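Side-chain contacts in PDZ domain protein (Parabacteroides distasonis, PDB 4L8N), which is of unknown function but binds magnesium and carries PDZ domains that may recognise peptide or protein partners: residues G56-V59 / T60-S63; E155-R158 / K159-T162; D270-L274 / D275-R279. One frame throughout, in Å; residues are numbered along the deposited sequence.

Contact 1. Residues G56-V59 / T60-S63; sequences GVPV and TEVS
The carboxylate of Glu61 comes obliquely against the CG-CD side of the Pro58 ring, on the outer side of a turn whose inner side is packed on the sheet. Glu61 CG stands beside its own backbone N (chi1 -60°) and the chain beyond it runs extended, which carries the acid back to the proline. Both carboxylate oxygens touch ring carbons: OE1 of Glu61 is 3.5 Å from CD of Pro58, and OE2 of Glu61 is 3.6 Å from CG of the same ring. The contact is van der Waals in kind. The carboxylate itself lies against the ring, and the exposed acid keeps its charge at the surface, where a long acidic side chain is at home.

The backbone turns underneath, where Glu61 N gives a weak hydrogen bond to Pro58 O at 3.2 Å, bent to 132° at the hydrogen. This is the i to i+3 closure of a helix-like beta turn, with Val59 and Thr60 both in helical backbone conformation, that bends the chain after strand 57-58, an edge strand, within this chain, of the antiparallel sheet in the PDZ domain. Proline suits its place here, since its fixed phi stiffens the approach to the turn.

Packing is tightest at Val59, a branched apolar residue fit for burial against Ile51 and Ile54 of strand 50-54. Its CB points away from the residues that follow, though CG2 of Val59 stays 3.5 Å from N of Thr60. Looser packing is found between the other valines: CG2 of Val57 meets CG2 of Val62 at 4.0 Å, a single methyl contact between side chains that cross at about a right angle, both partly exposed. On the solvent side, with the Glu61 carboxylate, Thr60 is exposed, its OG1 coming no nearer to Pro58 CB than 4.1 Å.

Contact 2. Residues E155-R158 / K159-T162; sequences ENNR and KLET
Thr162 turns its hydroxyl back along the helix onto the carbonyl of Arg158, one turn earlier. OG1 of Thr162 donates to O of Arg158 at 2.9 Å, while N of Thr162 makes the ordinary helical bond to the same oxygen at 3.1 Å. The two donors arrive from opposite faces of the carbonyl plane, the hydroxyl standing 35° above it. With OG1 set beside its own backbone N (chi1 -63°), the hydroxyl faces the preceding turn, a place well suited to threonine because the helix itself supplies the acceptor.

The Arg158 chain passes the threonine hydroxyl obliquely and bends at chi3, bringing the guanidinium side-on to Glu155. NE and NH2 of Arg158 both reach OE2 of Glu155, at 3.0 and 2.8 Å respectively, with that oxygen in the guanidinium plane. Arginine can pair in this way because NE and NH2 offer neighbouring N-H groups along one edge. The salt bridge ties the short 3-10 segment to the first turn of the helix.

Asn157 occupies the N-cap position, but its side chain makes no capping bond: ND2 turns to Asp154. Its carbonyl oxygen accepts from N of Glu161 at 3.0 Å, nearly straight at 171°. Glu161 lays CB and CG alongside that oxygen, and its carboxylate continues to the backbone N of Asp154 and the hydroxyl of Tyr192. Helix 158-175 thus starts against strand 186-196, where Asn157 and Leu160 touch Tyr192, and Leu160 also packs on Leu274 and Asp275 of helix 274-285.

Contact 3. Residues D270-L274 / D275-R279; sequences DSYRL and DEYAR
Arg273 meets Asp275 side-on, each of two nitrogens taking one carboxylate oxygen. OD1 of Asp275 accepts from NE of Arg273 at 3.1 Å through its syn lone pair, and NH2 of Arg273 donates to OD2 of Asp275 at 2.9 Å. The two flat groups lie nearly coplanar, 25° apart. Asp275 CG sits between its own backbone N and carbonyl carbon (chi1 48°), which swings the short acid back toward the arginine. Glu276 joins more loosely: its OE2 makes a long salt bridge of 3.9 Å to Arg273 NE, completing a three-residue charge network at the surface. Beside it the Tyr272 ring brings its edge to Tyr277, CE2 of Tyr272 lying 3.8 Å from CB of Tyr277.

The network straddles a helix start. Arg273 is the N-cap residue of helix 274-285, and its O accepts from Tyr277 N at 3.0 Å. Acidic residues in the first turn probably suit the positive end of the helix dipole.

Farther out, Tyr272 stands edge-to-face with Phe228 of the second subunit. The hydroxyl of Tyr277 is held by Glu266, while Leu274 is set against Leu242, Tyr192 and Phe194 of the sheet. Asp270, a magnesium ligand, begins the loop leading in, although no ion is bound to this chain in the model.

In the fold
Along the chain the three contacts come in series. Contact 1 belongs to the N-terminal PDZ domain, at an edge strand of its antiparallel sheet, and lies far from the others: its centre is about 49 Å from that of contact 2 and about 47 Å from that of contact 3. Contacts 2 and 3 both fall in the DUF4136 region, with centres about 14 Å apart, and hold the starts of helices 158-175 and 274-285. These helices meet through Leu160 and lie against one mixed sheet, contact 2 touching strand 186-196 and contact 3 both that strand and 240-250. Contact 3 alone reaches the second subunit and includes a residue of the magnesium site.

Contact 1. Residues G56-V59 / T60-S63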
ATOM      1  N   GLY A  56     -31.304  20.196  24.141  1.00 95.37           N
ATOM      2  CA  GLY A  56     -31.718  21.393  23.420  1.00 96.79           C
ATOM      3  C   GLY A  56     -30.600  22.333  23.021  1.00102.28           C
ATOM      4  O   GLY A  56     -30.825  23.202  22.169  1.00104.02           O
ATOM      5  N   VAL A  57     -29.395  22.195  23.627  1.00 98.41           N
ATOM      6  CA  VAL A  57     -28.270  23.083  23.279  1.00 98.90           C
ATOM      7  C   VAL A  57     -27.382  22.453  22.164  1.00101.14           C
ATOM      8  O   VAL A  57     -26.847  21.353  22.351  1.00 98.79           O
ATOM      9  CB  VAL A  57     -27.417  23.590  24.492  1.00103.75           C
ATOM     10  CG1 VAL A  57     -27.089  22.486  25.490  1.00102.42           C
ATOM     11  CG2 VAL A  57     -26.145  24.313  24.038  1.00103.01           C
ATOM     12  N   PRO A  58     -27.189  23.172  21.018  1.00 97.90           N
ATOM     13  CA  PRO A  58     -26.305  22.660  19.950  1.00 94.96           C
ATOM     14  C   PRO A  58     -24.859  22.504  20.436  1.00 98.51           C
ATOM     15  O   PRO A  58     -24.356  23.351  21.183  1.00100.22           O
ATOM     16  CB  PRO A  58     -26.421  23.725  18.856  1.00 97.00           C
ATOM     17  CG  PRO A  58     -27.684  24.446  19.152  1.00103.63           C
ATOM     18  CD  PRO A  58     -27.744  24.485  20.642  1.00100.93           C
ATOM     19  N   VAL A  59     -24.207  21.401  20.026  1.00 92.14           N
ATOM     20  CA  VAL A  59     -22.858  21.013  20.459  1.00 90.45           C
ATOM     21  C   VAL A  59     -21.779  21.982  19.948  1.00 97.41           C
ATOM     22  O   VAL A  59     -20.662  21.987  20.477  1.00 96.60           O
ATOM     23  CB  VAL A  59     -22.526  19.545  20.099  1.00 90.22           C
ATOM     24  CG1 VAL A  59     -23.503  18.584  20.771  1.00 89.11           C
ATOM     25  CG2 VAL A  59     -22.484  19.326  18.587  1.00 88.21           C
ATOM     26  N   THR A  60     -22.121  22.800  18.939  1.00 96.98           N
ATOM     27  CA  THR A  60     -21.220  23.795  18.364  1.00 98.74           C
ATOM     28  C   THR A  60     -21.097  24.999  19.326  1.00108.48           C
ATOM     29  O   THR A  60     -19.997  25.523  19.521  1.00109.44           O
ATOM     30  CB  THR A  60     -21.698  24.230  16.951  1.00107.32           C
ATOM     31  OG1 THR A  60     -22.982  24.857  17.026  1.00111.18           O
ATOM     32  CG2 THR A  60     -21.739  23.081  15.955  1.00101.57           C
ATOM     33  N   GLU A  61     -22.231  25.394  19.957  1.00107.63           N
ATOM     34  CA  GLU A  61     -22.390  26.530  20.879  1.00110.30           C
ATOM     35  C   GLU A  61     -21.850  26.243  22.306  1.00115.42           C
ATOM     36  O   GLU A  61     -22.174  26.975  23.245  1.00117.91           O
ATOM     37  CB  GLU A  61     -23.883  26.911  20.958  1.00113.27           C
ATOM     38  CG  GLU A  61     -24.492  27.327  19.625  1.00123.98           C
ATOM     39  CD  GLU A  61     -25.977  27.653  19.605  1.00147.09           C
ATOM     40  OE1 GLU A  61     -26.588  27.804  20.692  1.00140.47           O
ATOM     41  OE2 GLU A  61     -26.526  27.781  18.486  1.00136.23           O
ATOM     42  N   VAL A  62     -21.012  25.205  22.455  1.00110.19           N
ATOM     43  CA  VAL A  62     -20.433  24.752  23.722  1.00110.69           C
ATOM     44  C   VAL A  62     -19.019  24.193  23.453  1.00112.58           C
ATOM     45  O   VAL A  62     -18.776  23.653  22.374  1.00110.62           O
ATOM     46  CB  VAL A  62     -21.401  23.707  24.355  1.00114.39           C
ATOM     47  CG1 VAL A  62     -20.680  22.523  25.004  1.00113.15           C
ATOM     48  CG2 VAL A  62     -22.370  24.369  25.330  1.00116.71           C
ATOM     49  N   SER A  63     -18.101  24.326  24.428  1.00109.63           N
ATOM     50  CA  SER A  63     -16.726  23.834  24.312  1.00108.23           C
ATOM     51  C   SER A  63     -16.656  22.294  24.293  1.00108.94           C
ATOM     52  O   SER A  63     -17.462  21.620  24.937  1.00108.16           O
ATOM     53  CB  SER A  63     -15.866  24.376  25.452  1.00114.30           C
ATOM     54  OG  SER A  63     -14.543  23.862  25.421  1.00123.03           O
TER

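Contact 2. Residues E155-R158 / K159-T162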
ATOM      1  N   GLU A 155     -21.225  -7.594 -18.442  1.00 92.08           N
ATOM      2  CA  GLU A 155     -21.863  -8.873 -18.764  1.00 92.70           C
ATOM      3  C   GLU A 155     -20.923 -10.087 -18.678  1.00 95.47           C
ATOM      4  O   GLU A 155     -21.378 -11.174 -18.296  1.00 94.71           O
ATOM      5  CB  GLU A 155     -22.524  -8.797 -20.144  1.00 96.03           C
ATOM      6  CG  GLU A 155     -23.868  -8.083 -20.111  1.00103.46           C
ATOM      7  CD  GLU A 155     -24.895  -8.673 -19.161  1.00119.18           C
ATOM      8  OE1 GLU A 155     -25.030  -9.920 -19.113  1.00114.96           O
ATOM      9  OE2 GLU A 155     -25.570  -7.883 -18.462  1.00109.00           O
ATOM     10  N   ASN A 156     -19.616  -9.881 -18.971  1.00 91.32           N
ATOM     11  CA  ASN A 156     -18.556 -10.894 -18.893  1.00 91.18           C
ATOM     12  C   ASN A 156     -18.372 -11.406 -17.458  1.00 93.17           C
ATOM     13  O   ASN A 156     -17.945 -12.551 -17.266  1.00 93.79           O
ATOM     14  CB  ASN A 156     -17.237 -10.322 -19.412  1.00 93.38           C
ATOM     15  CG  ASN A 156     -17.291  -9.881 -20.859  1.00121.74           C
ATOM     16  OD1 ASN A 156     -17.378 -10.698 -21.788  1.00120.15           O
ATOM     17  ND2 ASN A 156     -17.238  -8.574 -21.087  1.00111.04           N
ATOM     18  N   ASN A 157     -18.731 -10.567 -16.458  1.00 87.16           N
ATOM     19  CA  ASN A 157     -18.634 -10.869 -15.029  1.00 84.85           C
ATOM     20  C   ASN A 157     -19.957 -10.634 -14.276  1.00 87.44           C
ATOM     21  O   ASN A 157     -19.919 -10.213 -13.114  1.00 86.12           O
ATOM     22  CB  ASN A 157     -17.543 -10.004 -14.405  1.00 82.68           C
ATOM     23  CG  ASN A 157     -16.150 -10.392 -14.794  1.00 96.47           C
ATOM     24  OD1 ASN A 157     -15.615 -11.417 -14.353  1.00 93.93           O
ATOM     25  ND2 ASN A 157     -15.525  -9.559 -15.602  1.00 83.00           N
ATOM     26  N   ARG A 158     -21.116 -10.930 -14.913  1.00 84.08           N
ATOM     27  CA  ARG A 158     -22.451 -10.714 -14.332  1.00 83.55           C
ATOM     28  C   ARG A 158     -22.634 -11.427 -12.985  1.00 87.16           C
ATOM     29  O   ARG A 158     -23.064 -10.786 -12.022  1.00 86.23           O
ATOM     30  CB  ARG A 158     -23.569 -11.132 -15.307  1.00 84.64           C
ATOM     31  CG  ARG A 158     -24.959 -11.183 -14.662  1.00 88.47           C
ATOM     32  CD  ARG A 158     -26.091 -11.079 -15.661  1.00 96.50           C
ATOM     33  NE  ARG A 158     -26.265  -9.718 -16.167  1.00 99.35           N
ATOM     34  CZ  ARG A 158     -26.945  -8.762 -15.540  1.00113.29           C
ATOM     35  NH1 ARG A 158     -27.516  -9.006 -14.365  1.00101.42           N
ATOM     36  NH2 ARG A 158     -27.054  -7.555 -16.079  1.00 98.13           N
ATOM     37  N   LYS A 159     -22.311 -12.733 -12.924  1.00 83.50           N
ATOM     38  CA  LYS A 159     -22.460 -13.554 -11.720  1.00 81.92           C
ATOM     39  C   LYS A 159     -21.759 -12.914 -10.505  1.00 79.35           C
ATOM     40  O   LYS A 159     -22.404 -12.730  -9.469  1.00 77.94           O
ATOM     41  CB  LYS A 159     -21.937 -14.988 -11.961  1.00 86.78           C
ATOM     42  CG  LYS A 159     -22.731 -15.777 -13.010  1.00112.27           C
ATOM     43  CD  LYS A 159     -22.226 -17.215 -13.157  1.00125.61           C
ATOM     44  CE  LYS A 159     -22.901 -17.975 -14.278  1.00139.29           C
ATOM     45  NZ  LYS A 159     -22.379 -17.597 -15.620  1.00148.32           N
ATOM     46  N   LEU A 160     -20.469 -12.546 -10.654  1.00 72.47           N
ATOM     47  CA  LEU A 160     -19.630 -11.938  -9.614  1.00 69.67           C
ATOM     48  C   LEU A 160     -20.127 -10.537  -9.211  1.00 71.40           C
ATOM     49  O   LEU A 160     -20.313 -10.290  -8.023  1.00 70.75           O
ATOM     50  CB  LEU A 160     -18.160 -11.877 -10.090  1.00 69.54           C
ATOM     51  CG  LEU A 160     -17.170 -10.998  -9.305  1.00 72.56           C
ATOM     52  CD1 LEU A 160     -16.918 -11.530  -7.888  1.00 71.51           C
ATOM     53  CD2 LEU A 160     -15.875 -10.879 -10.042  1.00 73.49           C
ATOM     54  N   GLU A 161     -20.342  -9.638 -10.189  1.00 67.22           N
ATOM     55  CA  GLU A 161     -20.790  -8.258  -9.962  1.00 66.07           C
ATOM     56  C   GLU A 161     -22.140  -8.169  -9.239  1.00 68.80           C
ATOM     57  O   GLU A 161     -22.359  -7.224  -8.484  1.00 66.15           O
ATOM     58  CB  GLU A 161     -20.852  -7.480 -11.276  1.00 68.37           C
ATOM     59  CG  GLU A 161     -19.468  -7.140 -11.805  1.00 79.66           C
ATOM     60  CD  GLU A 161     -19.376  -6.067 -12.871  1.00100.68           C
ATOM     61  OE1 GLU A 161     -20.278  -5.201 -12.942  1.00 96.38           O
ATOM     62  OE2 GLU A 161     -18.354  -6.055 -13.592  1.00100.61           O
ATOM     63  N   THR A 162     -23.018  -9.166  -9.436  1.00 66.80           N
ATOM     64  CA  THR A 162     -24.319  -9.231  -8.783  1.00 66.47           C
ATOM     65  C   THR A 162     -24.121  -9.544  -7.300  1.00 69.12           C
ATOM     66  O   THR A 162     -24.818  -8.952  -6.474  1.00 69.36           O
ATOM     67  CB  THR A 162     -25.224 -10.234  -9.496  1.00 71.40           C
ATOM     68  OG1 THR A 162     -25.431  -9.743 -10.815  1.00 76.01           O
ATOM     69  CG2 THR A 162     -26.576 -10.410  -8.811  1.00 66.98           C
TER

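Contact 3. Residues D270-L274 / D275-R279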
ATOM      1  N   ASP A 270      -2.453 -18.572  -1.925  1.00 81.03           N
ATOM      2  CA  ASP A 270      -3.162 -19.496  -2.824  1.00 81.42           C
ATOM      3  C   ASP A 270      -4.181 -18.767  -3.682  1.00 81.15           C
ATOM      4  O   ASP A 270      -4.339 -17.555  -3.550  1.00 79.06           O
ATOM      5  CB  ASP A 270      -3.883 -20.605  -2.023  1.00 84.31           C
ATOM      6  CG  ASP A 270      -2.980 -21.503  -1.207  1.00101.93           C
ATOM      7  OD1 ASP A 270      -2.187 -22.271  -1.822  1.00106.14           O
ATOM      8  OD2 ASP A 270      -3.080 -21.464   0.043  1.00105.79           O
ATOM      9  N   SER A 271      -4.872 -19.512  -4.566  1.00 76.84           N
ATOM     10  CA  SER A 271      -5.956 -18.997  -5.387  1.00 75.70           C
ATOM     11  C   SER A 271      -7.137 -18.672  -4.474  1.00 77.81           C
ATOM     12  O   SER A 271      -7.354 -19.364  -3.471  1.00 77.84           O
ATOM     13  CB  SER A 271      -6.355 -20.011  -6.451  1.00 81.20           C
ATOM     14  OG  SER A 271      -7.424 -19.531  -7.249  1.00 91.62           O
ATOM     15  N   TYR A 272      -7.864 -17.589  -4.783  1.00 71.87           N
ATOM     16  CA  TYR A 272      -8.987 -17.133  -3.965  1.00 68.66           C
ATOM     17  C   TYR A 272     -10.102 -16.477  -4.809  1.00 70.92           C
ATOM     18  O   TYR A 272      -9.826 -15.789  -5.800  1.00 70.75           O
ATOM     19  CB  TYR A 272      -8.482 -16.172  -2.900  1.00 67.86           C
ATOM     20  CG  TYR A 272      -9.400 -16.080  -1.711  1.00 68.76           C
ATOM     21  CD1 TYR A 272      -9.316 -16.998  -0.670  1.00 70.72           C
ATOM     22  CD2 TYR A 272     -10.373 -15.087  -1.633  1.00 68.13           C
ATOM     23  CE1 TYR A 272     -10.182 -16.937   0.416  1.00 69.84           C
ATOM     24  CE2 TYR A 272     -11.249 -15.021  -0.556  1.00 68.11           C
ATOM     25  CZ  TYR A 272     -11.148 -15.949   0.468  1.00 75.20           C
ATOM     26  OH  TYR A 272     -12.005 -15.898   1.537  1.00 74.75           O
ATOM     27  N   ARG A 273     -11.364 -16.725  -4.409  1.00 66.48           N
ATOM     28  CA  ARG A 273     -12.589 -16.237  -5.064  1.00 65.82           C
ATOM     29  C   ARG A 273     -12.921 -14.791  -4.646  1.00 67.91           C
ATOM     30  O   ARG A 273     -12.999 -14.494  -3.450  1.00 66.16           O
ATOM     31  CB  ARG A 273     -13.772 -17.162  -4.730  1.00 65.33           C
ATOM     32  CG  ARG A 273     -13.674 -18.572  -5.313  1.00 67.93           C
ATOM     33  CD  ARG A 273     -14.952 -19.367  -5.102  1.00 72.40           C
ATOM     34  NE  ARG A 273     -16.068 -18.812  -5.870  1.00 86.01           N
ATOM     35  CZ  ARG A 273     -16.398 -19.184  -7.103  1.00104.27           C
ATOM     36  NH1 ARG A 273     -15.730 -20.159  -7.712  1.00 96.17           N
ATOM     37  NH2 ARG A 273     -17.407 -18.598  -7.732  1.00 89.79           N
ATOM     38  N   LEU A 274     -13.124 -13.896  -5.636  1.00 65.20           N
ATOM     39  CA  LEU A 274     -13.433 -12.482  -5.378  1.00 63.71           C
ATOM     40  C   LEU A 274     -14.827 -12.310  -4.745  1.00 67.04           C
ATOM     41  O   LEU A 274     -15.017 -11.376  -3.954  1.00 65.97           O
ATOM     42  CB  LEU A 274     -13.298 -11.616  -6.647  1.00 63.71           C
ATOM     43  CG  LEU A 274     -11.868 -11.131  -6.986  1.00 68.20           C
ATOM     44  CD1 LEU A 274     -11.775 -10.668  -8.409  1.00 68.07           C
ATOM     45  CD2 LEU A 274     -11.416 -10.003  -6.064  1.00 70.23           C
ATOM     46  N   ASP A 275     -15.780 -13.225  -5.049  1.00 63.14           N
ATOM     47  CA  ASP A 275     -17.126 -13.169  -4.467  1.00 61.92           C
ATOM     48  C   ASP A 275     -17.048 -13.436  -2.962  1.00 63.47           C
ATOM     49  O   ASP A 275     -17.637 -12.675  -2.182  1.00 62.48           O
ATOM     50  CB  ASP A 275     -18.135 -14.115  -5.172  1.00 64.78           C
ATOM     51  CG  ASP A 275     -17.706 -15.556  -5.436  1.00 76.76           C
ATOM     52  OD1 ASP A 275     -16.966 -16.123  -4.603  1.00 76.09           O
ATOM     53  OD2 ASP A 275     -18.205 -16.151  -6.417  1.00 84.97           O
ATOM     54  N   GLU A 276     -16.257 -14.459  -2.560  1.00 58.66           N
ATOM     55  CA  GLU A 276     -16.032 -14.820  -1.162  1.00 57.69           C
ATOM     56  C   GLU A 276     -15.330 -13.677  -0.448  1.00 59.79           C
ATOM     57  O   GLU A 276     -15.753 -13.296   0.644  1.00 60.78           O
ATOM     58  CB  GLU A 276     -15.240 -16.131  -1.041  1.00 60.20           C
ATOM     59  CG  GLU A 276     -16.110 -17.360  -1.281  1.00 78.57           C
ATOM     60  CD  GLU A 276     -15.429 -18.717  -1.329  1.00114.36           C
ATOM     61  OE1 GLU A 276     -14.401 -18.910  -0.637  1.00124.45           O
ATOM     62  OE2 GLU A 276     -15.967 -19.612  -2.020  1.00109.59           O
ATOM     63  N   TYR A 277     -14.325 -13.076  -1.105  1.00 54.43           N
ATOM     64  CA  TYR A 277     -13.572 -11.935  -0.593  1.00 52.40           C
ATOM     65  C   TYR A 277     -14.527 -10.752  -0.307  1.00 55.52           C
ATOM     66  O   TYR A 277     -14.474 -10.211   0.798  1.00 53.59           O
ATOM     67  CB  TYR A 277     -12.428 -11.516  -1.568  1.00 52.23           C
ATOM     68  CG  TYR A 277     -11.532 -10.476  -0.929  1.00 50.21           C
ATOM     69  CD1 TYR A 277     -10.463 -10.851  -0.125  1.00 51.50           C
ATOM     70  CD2 TYR A 277     -11.829  -9.116  -1.025  1.00 49.20           C
ATOM     71  CE1 TYR A 277      -9.702  -9.904   0.555  1.00 50.70           C
ATOM     72  CE2 TYR A 277     -11.076  -8.160  -0.343  1.00 48.54           C
ATOM     73  CZ  TYR A 277     -10.030  -8.565   0.467  1.00 52.00           C
ATOM     74  OH  TYR A 277      -9.308  -7.647   1.184  1.00 53.37           O
ATOM     75  N   ALA A 278     -15.376 -10.360  -1.303  1.00 53.44           N
ATOM     76  CA  ALA A 278     -16.366  -9.265  -1.199  1.00 53.65           C
ATOM     77  C   ALA A 278     -17.349  -9.508  -0.027  1.00 59.95           C
ATOM     78  O   ALA A 278     -17.549  -8.604   0.794  1.00 59.16           O
ATOM     79  CB  ALA A 278     -17.143  -9.100  -2.510  1.00 54.68           C
ATOM     80  N   ARG A 279     -17.907 -10.743   0.078  1.00 57.27           N
ATOM     81  CA  ARG A 279     -18.833 -11.135   1.145  1.00 56.99           C
ATOM     82  C   ARG A 279     -18.266 -10.846   2.535  1.00 58.09           C
ATOM     83  O   ARG A 279     -19.002 -10.339   3.379  1.00 59.35           O
ATOM     84  CB  ARG A 279     -19.193 -12.632   1.054  1.00 60.22           C
ATOM     85  CG  ARG A 279     -20.190 -12.959  -0.025  1.00 69.32           C
ATOM     86  CD  ARG A 279     -20.836 -14.298   0.240  1.00 77.90           C
ATOM     87  NE  ARG A 279     -21.571 -14.788  -0.932  1.00 84.75           N
ATOM     88  CZ  ARG A 279     -22.834 -14.479  -1.215  1.00 95.53           C
ATOM     89  NH1 ARG A 279     -23.525 -13.671  -0.412  1.00 77.31           N
ATOM     90  NH2 ARG A 279     -23.417 -14.974  -2.297  1.00 82.51           N
TER